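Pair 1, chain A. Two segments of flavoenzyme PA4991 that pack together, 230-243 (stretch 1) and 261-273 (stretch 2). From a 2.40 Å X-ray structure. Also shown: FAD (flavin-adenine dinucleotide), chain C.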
# COMPACT_ATOMS: atom_id res chain seq x y z
N HIS A 230 5.85 -1.86 14.76
CA HIS A 230 5.39 -0.88 15.81
C HIS A 230 5.79 0.54 15.42
O HIS A 230 6.86 1.04 15.81
CB HIS A 230 6.02 -1.22 17.16
CG HIS A 230 5.31 -0.62 18.34
ND1 HIS A 230 5.69 -0.88 19.63
CD2 HIS A 230 4.21 0.16 18.43
CE1 HIS A 230 4.87 -0.29 20.47
NE2 HIS A 230 3.95 0.35 19.77
N MET A 231 4.94 1.17 14.62
CA MET A 231 5.19 2.50 14.10
C MET A 231 4.88 3.54 15.16
O MET A 231 4.02 3.31 15.99
CB MET A 231 4.28 2.77 12.90
CG MET A 231 4.39 1.79 11.73
SD MET A 231 6.00 1.72 10.94
CE MET A 231 5.94 3.30 10.08
N VAL A 232 5.58 4.69 15.11
CA VAL A 232 5.42 5.76 16.06
C VAL A 232 4.95 7.00 15.31
O VAL A 232 5.39 7.26 14.21
CB VAL A 232 6.75 6.07 16.80
CG1 VAL A 232 6.54 7.15 17.86
CG2 VAL A 232 7.26 4.83 17.49
N MET A 233 4.04 7.76 15.91
CA MET A 233 3.57 9.02 15.31
C MET A 233 3.83 10.15 16.32
O MET A 233 3.50 10.01 17.50
CB MET A 233 2.07 8.96 14.99
CG MET A 233 1.65 7.99 13.90
SD MET A 233 -0.15 7.78 13.68
CE MET A 233 -0.56 6.81 15.10
N VAL A 234 4.42 11.26 15.84
CA VAL A 234 4.55 12.49 16.64
C VAL A 234 3.77 13.61 15.95
O VAL A 234 3.98 13.86 14.77
CB VAL A 234 5.99 13.02 16.72
CG1 VAL A 234 6.14 13.96 17.90
CG2 VAL A 234 6.95 11.89 16.81
N LYS A 235 2.94 14.30 16.72
CA LYS A 235 2.18 15.44 16.22
C LYS A 235 2.54 16.77 16.94
O LYS A 235 2.47 16.86 18.14
CB LYS A 235 0.69 15.14 16.37
CG LYS A 235 -0.17 16.28 15.84
CD LYS A 235 -1.64 15.88 15.62
CE LYS A 235 -2.39 17.14 15.17
NZ LYS A 235 -3.86 16.99 15.13
N ALA A 236 2.89 17.79 16.19
CA ALA A 236 3.20 19.08 16.74
C ALA A 236 3.09 20.16 15.69
O ALA A 236 3.16 19.92 14.51
CB ALA A 236 4.61 19.04 17.30
N ALA A 237 2.91 21.37 16.15
CA ALA A 237 2.99 22.55 15.32
C ALA A 237 4.40 22.85 14.79
O ALA A 237 4.55 23.52 13.78
CB ALA A 237 2.51 23.76 16.17
N THR A 238 5.43 22.42 15.51
CA THR A 238 6.82 22.85 15.24
C THR A 238 7.54 21.98 14.19
O THR A 238 8.68 22.26 13.82
CB THR A 238 7.67 22.86 16.56
OG1 THR A 238 7.63 21.55 17.17
CG2 THR A 238 7.16 23.87 17.55
N LEU A 239 6.89 20.93 13.73
CA LEU A 239 7.55 20.01 12.83
C LEU A 239 7.80 20.68 11.47
O LEU A 239 7.09 21.58 11.10
CB LEU A 239 6.77 18.71 12.66
CG LEU A 239 6.38 18.04 13.96
CD1 LEU A 239 5.60 16.77 13.61
CD2 LEU A 239 7.56 17.73 14.86
N LYS A 240 8.89 20.29 10.82
CA LYS A 240 9.21 20.75 9.49
C LYS A 240 9.24 19.51 8.60
O LYS A 240 9.60 18.41 9.06
CB LYS A 240 10.55 21.49 9.48
CG LYS A 240 10.54 22.72 10.37
CD LYS A 240 11.60 23.74 9.97
CE LYS A 240 11.64 24.98 10.86
NZ LYS A 240 12.52 24.79 12.07
N PRO A 241 8.83 19.67 7.32
CA PRO A 241 8.76 18.50 6.44
C PRO A 241 10.12 17.76 6.28
O PRO A 241 11.19 18.37 6.18
CB PRO A 241 8.27 19.06 5.11
CG PRO A 241 7.89 20.48 5.35
CD PRO A 241 8.44 20.94 6.66
N LEU A 242 10.01 16.43 6.26
CA LEU A 242 11.10 15.54 6.18
C LEU A 242 10.63 14.16 5.66
O LEU A 242 9.60 13.58 6.14
CB LEU A 242 11.64 15.35 7.57
CG LEU A 242 12.81 14.39 7.74
CD1 LEU A 242 14.00 14.74 6.82
CD2 LEU A 242 13.16 14.45 9.21
N TYR A 243 11.39 13.65 4.70
CA TYR A 243 11.13 12.32 4.09
C TYR A 243 12.49 11.65 3.91
O TYR A 243 13.22 12.00 2.99
CB TYR A 243 10.39 12.49 2.75
CG TYR A 243 9.12 13.29 2.90
CD1 TYR A 243 9.13 14.69 2.88
CD2 TYR A 243 7.91 12.66 3.13
CE1 TYR A 243 7.95 15.41 3.06
CE2 TYR A 243 6.75 13.37 3.31
CZ TYR A 243 6.77 14.73 3.28
OH TYR A 243 5.58 15.39 3.49
N PRO A 261 0.72 16.21 6.72
CA PRO A 261 -0.16 17.31 7.14
C PRO A 261 -1.49 16.84 7.72
O PRO A 261 -2.01 15.86 7.28
CB PRO A 261 -0.42 18.07 5.83
CG PRO A 261 0.75 17.73 4.96
CD PRO A 261 1.03 16.30 5.28
N THR A 262 -2.00 17.55 8.72
CA THR A 262 -3.28 17.19 9.28
C THR A 262 -4.29 18.25 8.97
O THR A 262 -3.92 19.38 8.64
CB THR A 262 -3.21 16.89 10.79
OG1 THR A 262 -2.59 17.97 11.52
CG2 THR A 262 -2.43 15.65 11.02
N ARG A 263 -5.56 17.88 9.04
CA ARG A 263 -6.67 18.84 8.73
C ARG A 263 -6.67 20.11 9.55
O ARG A 263 -7.08 21.12 9.05
CB ARG A 263 -8.05 18.18 8.86
CG ARG A 263 -8.49 17.48 7.58
CD ARG A 263 -9.84 16.79 7.74
NE ARG A 263 -9.70 15.35 7.42
CZ ARG A 263 -9.66 14.35 8.31
NH1 ARG A 263 -9.78 14.56 9.63
NH2 ARG A 263 -9.53 13.08 7.87
N ASP A 264 -6.22 20.05 10.79
CA ASP A 264 -6.12 21.23 11.65
C ASP A 264 -4.84 22.08 11.48
O ASP A 264 -4.58 22.94 12.32
CB ASP A 264 -6.23 20.81 13.12
CG ASP A 264 -5.05 19.93 13.56
OD1 ASP A 264 -3.93 19.96 12.97
OD2 ASP A 264 -5.23 19.17 14.52
N GLY A 265 -4.02 21.81 10.46
CA GLY A 265 -2.85 22.66 10.16
C GLY A 265 -1.54 22.32 10.90
O GLY A 265 -0.54 23.01 10.74
N GLN A 266 -1.54 21.25 11.69
CA GLN A 266 -0.33 20.69 12.22
C GLN A 266 0.16 19.62 11.25
O GLN A 266 -0.41 19.46 10.17
CB GLN A 266 -0.60 20.14 13.62
CG GLN A 266 -0.93 21.24 14.61
CD GLN A 266 -0.95 20.81 16.07
OE1 GLN A 266 -0.57 19.69 16.45
NE2 GLN A 266 -1.36 21.74 16.92
N SER A 267 1.26 18.95 11.64
CA SER A 267 1.86 17.86 10.89
C SER A 267 2.09 16.72 11.80
O SER A 267 2.11 16.88 13.01
CB SER A 267 3.23 18.22 10.37
OG SER A 267 3.16 19.42 9.69
N VAL A 268 2.33 15.58 11.18
CA VAL A 268 2.69 14.40 11.92
C VAL A 268 3.92 13.80 11.25
O VAL A 268 3.96 13.67 10.03
CB VAL A 268 1.55 13.35 11.95
CG1 VAL A 268 1.97 12.09 12.68
CG2 VAL A 268 0.30 13.95 12.61
N TRP A 269 4.91 13.46 12.07
CA TRP A 269 6.05 12.68 11.65
C TRP A 269 5.75 11.23 11.97
O TRP A 269 5.52 10.89 13.12
CB TRP A 269 7.33 13.06 12.43
CG TRP A 269 8.09 14.24 11.94
CD1 TRP A 269 7.96 14.87 10.74
CD2 TRP A 269 9.15 14.91 12.63
NE1 TRP A 269 8.86 15.89 10.64
CE2 TRP A 269 9.61 15.94 11.80
CE3 TRP A 269 9.76 14.73 13.90
CZ2 TRP A 269 10.65 16.81 12.18
CZ3 TRP A 269 10.80 15.60 14.27
CH2 TRP A 269 11.23 16.62 13.41
N TYR A 270 5.81 10.40 10.95
CA TYR A 270 5.52 8.99 11.03
C TYR A 270 6.85 8.25 10.95
O TYR A 270 7.60 8.44 9.97
CB TYR A 270 4.61 8.66 9.85
CG TYR A 270 3.92 7.33 9.87
CD1 TYR A 270 3.57 6.70 11.04
CD2 TYR A 270 3.55 6.71 8.67
CE1 TYR A 270 2.91 5.46 11.03
CE2 TYR A 270 2.91 5.49 8.65
CZ TYR A 270 2.59 4.86 9.83
OH TYR A 270 1.93 3.64 9.82
N LEU A 271 7.15 7.44 11.96
CA LEU A 271 8.42 6.79 12.07
C LEU A 271 8.36 5.29 11.88
O LEU A 271 7.81 4.59 12.73
CB LEU A 271 9.05 7.06 13.44
CG LEU A 271 9.06 8.46 14.07
CD1 LEU A 271 9.82 8.39 15.40
CD2 LEU A 271 9.71 9.52 13.20
N GLY A 272 9.00 4.81 10.82
CA GLY A 272 9.28 3.38 10.60
C GLY A 272 10.76 3.10 10.64
O GLY A 272 11.52 3.79 11.35
N GLY A 273 11.18 2.11 9.86
CA GLY A 273 12.53 1.59 9.92
C GLY A 273 12.77 0.56 11.03
O GLY A 273 11.85 -0.14 11.46
PA FAD C . -4.11 -4.10 2.05
O1A FAD C . -3.81 -2.64 1.92
O2A FAD C . -4.00 -4.79 3.38
O5B FAD C . -5.56 -4.32 1.45
C5B FAD C . -6.28 -5.53 1.62
C4B FAD C . -7.74 -5.16 1.56
O4B FAD C . -8.54 -6.35 1.52
C3B FAD C . -8.16 -4.33 2.78
O3B FAD C . -8.75 -3.09 2.39
C2B FAD C . -9.14 -5.24 3.49
O2B FAD C . -10.20 -4.56 4.18
C1B FAD C . -9.65 -6.14 2.36
N9A FAD C . -10.14 -7.44 2.83
C8A FAD C . -9.55 -8.24 3.74
N7A FAD C . -10.29 -9.35 3.92
C5A FAD C . -11.36 -9.27 3.11
C6A FAD C . -12.52 -10.12 2.83
N6A FAD C . -12.64 -11.30 3.48
N1A FAD C . -13.42 -9.71 1.93
C2A FAD C . -13.28 -8.53 1.29
N3A FAD C . -12.24 -7.70 1.50
C4A FAD C . -11.27 -8.01 2.39
N1 FAD C . 5.39 -0.18 0.87
C2 FAD C . 6.06 0.73 0.13
O2 FAD C . 6.26 0.49 -1.08
N3 FAD C . 6.52 1.88 0.65
C4 FAD C . 6.35 2.20 1.93
O4 FAD C . 6.77 3.28 2.39
C4X FAD C . 5.62 1.26 2.80
N5 FAD C . 5.42 1.53 4.10
C5X FAD C . 4.75 0.67 4.89
C6 FAD C . 4.54 1.00 6.22
C7 FAD C . 3.85 0.14 7.06
C7M FAD C . 3.63 0.52 8.49
C8 FAD C . 3.30 -1.12 6.51
C8M FAD C . 2.52 -2.10 7.37
C9 FAD C . 3.51 -1.45 5.19
C9A FAD C . 4.22 -0.60 4.33
N10 FAD C . 4.44 -0.90 2.96
C10 FAD C . 5.13 0.02 2.17
C1' FAD C . 3.93 -2.12 2.35
C2' FAD C . 2.53 -1.83 1.83
O2' FAD C . 1.76 -1.09 2.79
C3' FAD C . 1.82 -3.12 1.45
O3' FAD C . 2.73 -3.94 0.70
C4' FAD C . 0.58 -2.83 0.60
O4' FAD C . -0.11 -1.66 1.06
C5' FAD C . -0.40 -3.99 0.63
O5' FAD C . -1.45 -3.73 -0.30
P FAD C . -2.68 -4.75 -0.39
O1P FAD C . -3.78 -4.11 -1.19
O2P FAD C . -2.10 -6.05 -0.82
O3P FAD C . -3.08 -4.95 1.15

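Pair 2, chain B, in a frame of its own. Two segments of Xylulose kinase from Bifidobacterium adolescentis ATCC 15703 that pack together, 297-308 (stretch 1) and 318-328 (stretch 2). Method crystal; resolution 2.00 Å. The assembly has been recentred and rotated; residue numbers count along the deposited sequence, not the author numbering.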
# COMPACT_ATOMS: atom_id res chain seq x y z
N GLY B 297 -10.38 -0.44 5.67
CA GLY B 297 -10.49 -0.62 4.24
C GLY B 297 -9.39 0.03 3.42
O GLY B 297 -8.78 1.01 3.86
N VAL B 298 -9.14 -0.53 2.24
CA VAL B 298 -8.24 0.06 1.25
C VAL B 298 -8.88 -0.02 -0.13
O VAL B 298 -9.08 -1.11 -0.66
CB VAL B 298 -6.90 -0.67 1.18
CG1 VAL B 298 -6.04 -0.10 0.08
CG2 VAL B 298 -6.17 -0.59 2.51
N ALA B 299 -9.20 1.13 -0.71
CA ALA B 299 -9.66 1.21 -2.09
C ALA B 299 -8.51 1.69 -3.00
O ALA B 299 -8.05 2.82 -2.88
CB ALA B 299 -10.85 2.14 -2.21
N ALA B 300 -8.06 0.82 -3.90
CA ALA B 300 -6.94 1.14 -4.77
C ALA B 300 -7.36 0.97 -6.22
O ALA B 300 -7.83 -0.11 -6.62
CB ALA B 300 -5.75 0.25 -4.45
N ALA B 301 -7.23 2.03 -7.00
CA ALA B 301 -7.59 1.98 -8.41
C ALA B 301 -6.34 2.20 -9.24
O ALA B 301 -5.40 2.88 -8.81
CB ALA B 301 -8.65 3.05 -8.74
N ILE B 302 -6.34 1.63 -10.44
CA ILE B 302 -5.27 1.89 -11.38
C ILE B 302 -5.68 3.03 -12.30
O ILE B 302 -6.72 2.96 -12.97
CB ILE B 302 -4.92 0.65 -12.17
CG1 ILE B 302 -4.53 -0.45 -11.19
CG2 ILE B 302 -3.78 0.93 -13.16
CD1 ILE B 302 -4.89 -1.78 -11.66
N SER B 303 -4.84 4.06 -12.33
CA SER B 303 -5.10 5.30 -13.04
C SER B 303 -4.07 5.50 -14.15
O SER B 303 -2.86 5.37 -13.94
CB SER B 303 -5.04 6.47 -12.05
OG SER B 303 -5.12 7.72 -12.70
N GLU B 304 -4.54 5.84 -15.35
CA GLU B 304 -3.66 6.11 -16.48
C GLU B 304 -2.71 7.27 -16.17
O GLU B 304 -1.50 7.21 -16.45
CB GLU B 304 -4.50 6.41 -17.73
CG GLU B 304 -3.68 6.73 -18.96
CD GLU B 304 -2.98 5.51 -19.53
OE1 GLU B 304 -3.37 4.37 -19.17
OE2 GLU B 304 -2.04 5.67 -20.32
N ASN B 305 -3.25 8.33 -15.57
CA ASN B 305 -2.50 9.57 -15.32
C ASN B 305 -2.28 9.79 -13.83
O ASN B 305 -2.97 9.19 -13.01
CB ASN B 305 -3.25 10.75 -15.93
CG ASN B 305 -3.41 10.62 -17.44
OD1 ASN B 305 -4.52 10.69 -17.97
ND2 ASN B 305 -2.31 10.42 -18.14
N PRO B 306 -1.31 10.66 -13.47
CA PRO B 306 -1.09 10.99 -12.05
C PRO B 306 -2.39 11.48 -11.42
O PRO B 306 -3.22 12.04 -12.15
CB PRO B 306 -0.07 12.13 -12.09
CG PRO B 306 0.67 11.93 -13.39
CD PRO B 306 -0.31 11.30 -14.35
N THR B 307 -2.55 11.28 -10.12
CA THR B 307 -3.76 11.70 -9.41
C THR B 307 -3.39 12.56 -8.20
O THR B 307 -2.43 12.26 -7.48
CB THR B 307 -4.59 10.48 -8.93
OG1 THR B 307 -3.77 9.63 -8.13
CG2 THR B 307 -5.13 9.69 -10.12
N TYR B 308 -4.16 13.63 -7.98
CA TYR B 308 -3.82 14.63 -6.97
C TYR B 308 -5.01 15.02 -6.10
O TYR B 308 -5.77 15.91 -6.45
CB TYR B 308 -3.24 15.88 -7.66
CG TYR B 308 -1.94 15.65 -8.38
CD1 TYR B 308 -0.74 15.59 -7.68
CD2 TYR B 308 -1.90 15.50 -9.77
CE1 TYR B 308 0.46 15.38 -8.33
CE2 TYR B 308 -0.70 15.29 -10.43
CZ TYR B 308 0.48 15.23 -9.70
OH TYR B 308 1.68 15.03 -10.34
N ALA B 318 2.27 5.14 -7.26
CA ALA B 318 2.38 4.56 -8.59
C ALA B 318 2.08 3.07 -8.52
O ALA B 318 2.26 2.44 -7.48
CB ALA B 318 3.78 4.79 -9.16
N ASP B 319 1.63 2.49 -9.63
CA ASP B 319 1.37 1.06 -9.67
C ASP B 319 2.58 0.34 -10.26
O ASP B 319 3.64 0.95 -10.41
CB ASP B 319 0.11 0.76 -10.49
CG ASP B 319 0.40 0.63 -11.98
OD1 ASP B 319 1.38 1.23 -12.47
OD2 ASP B 319 -0.37 -0.06 -12.67
N CYS B 320 2.41 -0.93 -10.62
CA CYS B 320 3.53 -1.73 -11.16
C CYS B 320 3.47 -1.97 -12.67
O CYS B 320 4.06 -2.92 -13.17
CB CYS B 320 3.63 -3.07 -10.44
SG CYS B 320 4.19 -2.95 -8.73
N THR B 321 2.77 -1.10 -13.39
CA THR B 321 2.69 -1.25 -14.85
C THR B 321 3.08 0.03 -15.57
O THR B 321 2.80 0.20 -16.76
CB THR B 321 1.28 -1.67 -15.30
OG1 THR B 321 0.36 -0.60 -15.09
CG2 THR B 321 0.83 -2.88 -14.53
N GLY B 322 3.77 0.91 -14.85
CA GLY B 322 4.15 2.20 -15.40
C GLY B 322 3.06 3.24 -15.22
O GLY B 322 3.15 4.33 -15.78
N HIS B 323 2.04 2.91 -14.45
CA HIS B 323 0.92 3.83 -14.28
C HIS B 323 0.74 4.29 -12.84
O HIS B 323 1.70 4.40 -12.08
CB HIS B 323 -0.36 3.21 -14.85
CG HIS B 323 -0.26 2.92 -16.31
ND1 HIS B 323 0.01 1.66 -16.81
CD2 HIS B 323 -0.35 3.73 -17.39
CE1 HIS B 323 0.06 1.70 -18.12
NE2 HIS B 323 -0.15 2.95 -18.51
N TYR B 324 -0.51 4.54 -12.45
CA TYR B 324 -0.76 5.17 -11.16
C TYR B 324 -1.76 4.43 -10.28
O TYR B 324 -2.68 3.78 -10.78
CB TYR B 324 -1.12 6.65 -11.36
CG TYR B 324 0.04 7.38 -11.98
CD1 TYR B 324 1.04 7.93 -11.18
CD2 TYR B 324 0.17 7.47 -13.36
CE1 TYR B 324 2.14 8.56 -11.74
CE2 TYR B 324 1.28 8.11 -13.93
CZ TYR B 324 2.26 8.64 -13.11
OH TYR B 324 3.35 9.28 -13.65
N LEU B 325 -1.54 4.54 -8.97
CA LEU B 325 -2.32 3.86 -7.95
C LEU B 325 -2.87 4.82 -6.88
O LEU B 325 -2.36 4.90 -5.75
CB LEU B 325 -1.45 2.78 -7.27
CG LEU B 325 -2.18 1.76 -6.39
CD1 LEU B 325 -2.82 0.72 -7.27
CD2 LEU B 325 -1.22 1.11 -5.41
N PRO B 326 -3.90 5.59 -7.24
CA PRO B 326 -4.62 6.35 -6.21
C PRO B 326 -5.11 5.39 -5.14
O PRO B 326 -5.80 4.42 -5.47
CB PRO B 326 -5.81 6.95 -6.97
CG PRO B 326 -5.91 6.12 -8.25
CD PRO B 326 -4.46 5.86 -8.58
N LEU B 327 -4.77 5.64 -3.89
CA LEU B 327 -5.04 4.70 -2.82
C LEU B 327 -5.77 5.37 -1.66
O LEU B 327 -5.27 6.33 -1.08
CB LEU B 327 -3.74 4.09 -2.32
CG LEU B 327 -3.96 2.93 -1.36
CD1 LEU B 327 -3.58 1.63 -2.03
CD2 LEU B 327 -3.12 3.14 -0.11
N ALA B 328 -6.95 4.85 -1.33
CA ALA B 328 -7.81 5.45 -0.33
C ALA B 328 -7.99 4.53 0.87
O ALA B 328 -8.69 3.52 0.79
CB ALA B 328 -9.16 5.77 -0.94

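Where do the two contacts differ most sharply? At the position held by A:Trp269 in pair 1 and B:Pro326 in pair 2. The tryptophan donates twice to the other stretch: its backbone N to A:Val234 O at 2.9 Å, and its indole NE1 to A:Lys240 O at 3.1 Å, at the edge of the ring. A:Leu239 CD2 lies over a ring face, 3.8 Å from the centroid of the six-membered ring. Proline has no amide hydrogen, so the bond to the matching carbonyl is missing in pair 2; B:Pro326 CD instead approaches B:Ala301 O to 3.1 Å. The remaining half of this rung survives, B:Ala301 N donating to B:Pro326 O at 3.2 Å.

What backbone do they share? Both are antiparallel strand pairs, with 161° between their N-to-C directions and a closest axis approach of 4.6 Å; 14 central residues superpose with an RMSD of 0.8 Å. A:Val232 and A:Leu271 match B:Ala299 and B:Ala328, and each couple is joined by two backbone hydrogen bonds. Two hydrogen-bonded rungs further on, past the tryptophan and proline, A:Ala236 N makes a weak bond to A:Ser267 O at 3.4 Å, whereas the matching B:Ser303 N reaches B:Tyr324 O at 2.7 Å and B:Tyr324 N returns a bond to B:Ser303 O at 2.9 Å.

How do different side chains fill the same face? In pair 1, A:Met233 and A:Tyr270 form a non-hydrogen-bonded couple, with A:Met233 CG 3.7 Å from A:Tyr270 CD1, and A:Met231 CE lies over the tyrosine face, 3.9 Å from the ring centroid. The flavin lies close by: A:Met231 CG is 3.6 Å from FAD C7M. In pair 2 the matching positions are smaller and aliphatic. B:Ala300 CB meets B:Leu327 CD1 at 3.5 Å, and B:Val298 CG1 approaches that same methyl to 3.7 Å.

What holds the far end of each contact? In pair 1 the extended, all-t A:Lys235 reaches the turn before the second strand, where its NZ forms a salt bridge with A:Asp264 OD2 at 2.6 Å. Its match, B:Ile302, carries no charge; B:Ile302 CG2 simply rests 3.6 Å from B:Asp319 OD2, and that aspartate bonds within its own stretch. Pair 2 relies here on an aromatic ring: B:Tyr324, at the position of A:Ser267, takes B:Pro306 over one face, with B:Pro306 CA 3.8 Å from the ring centroid.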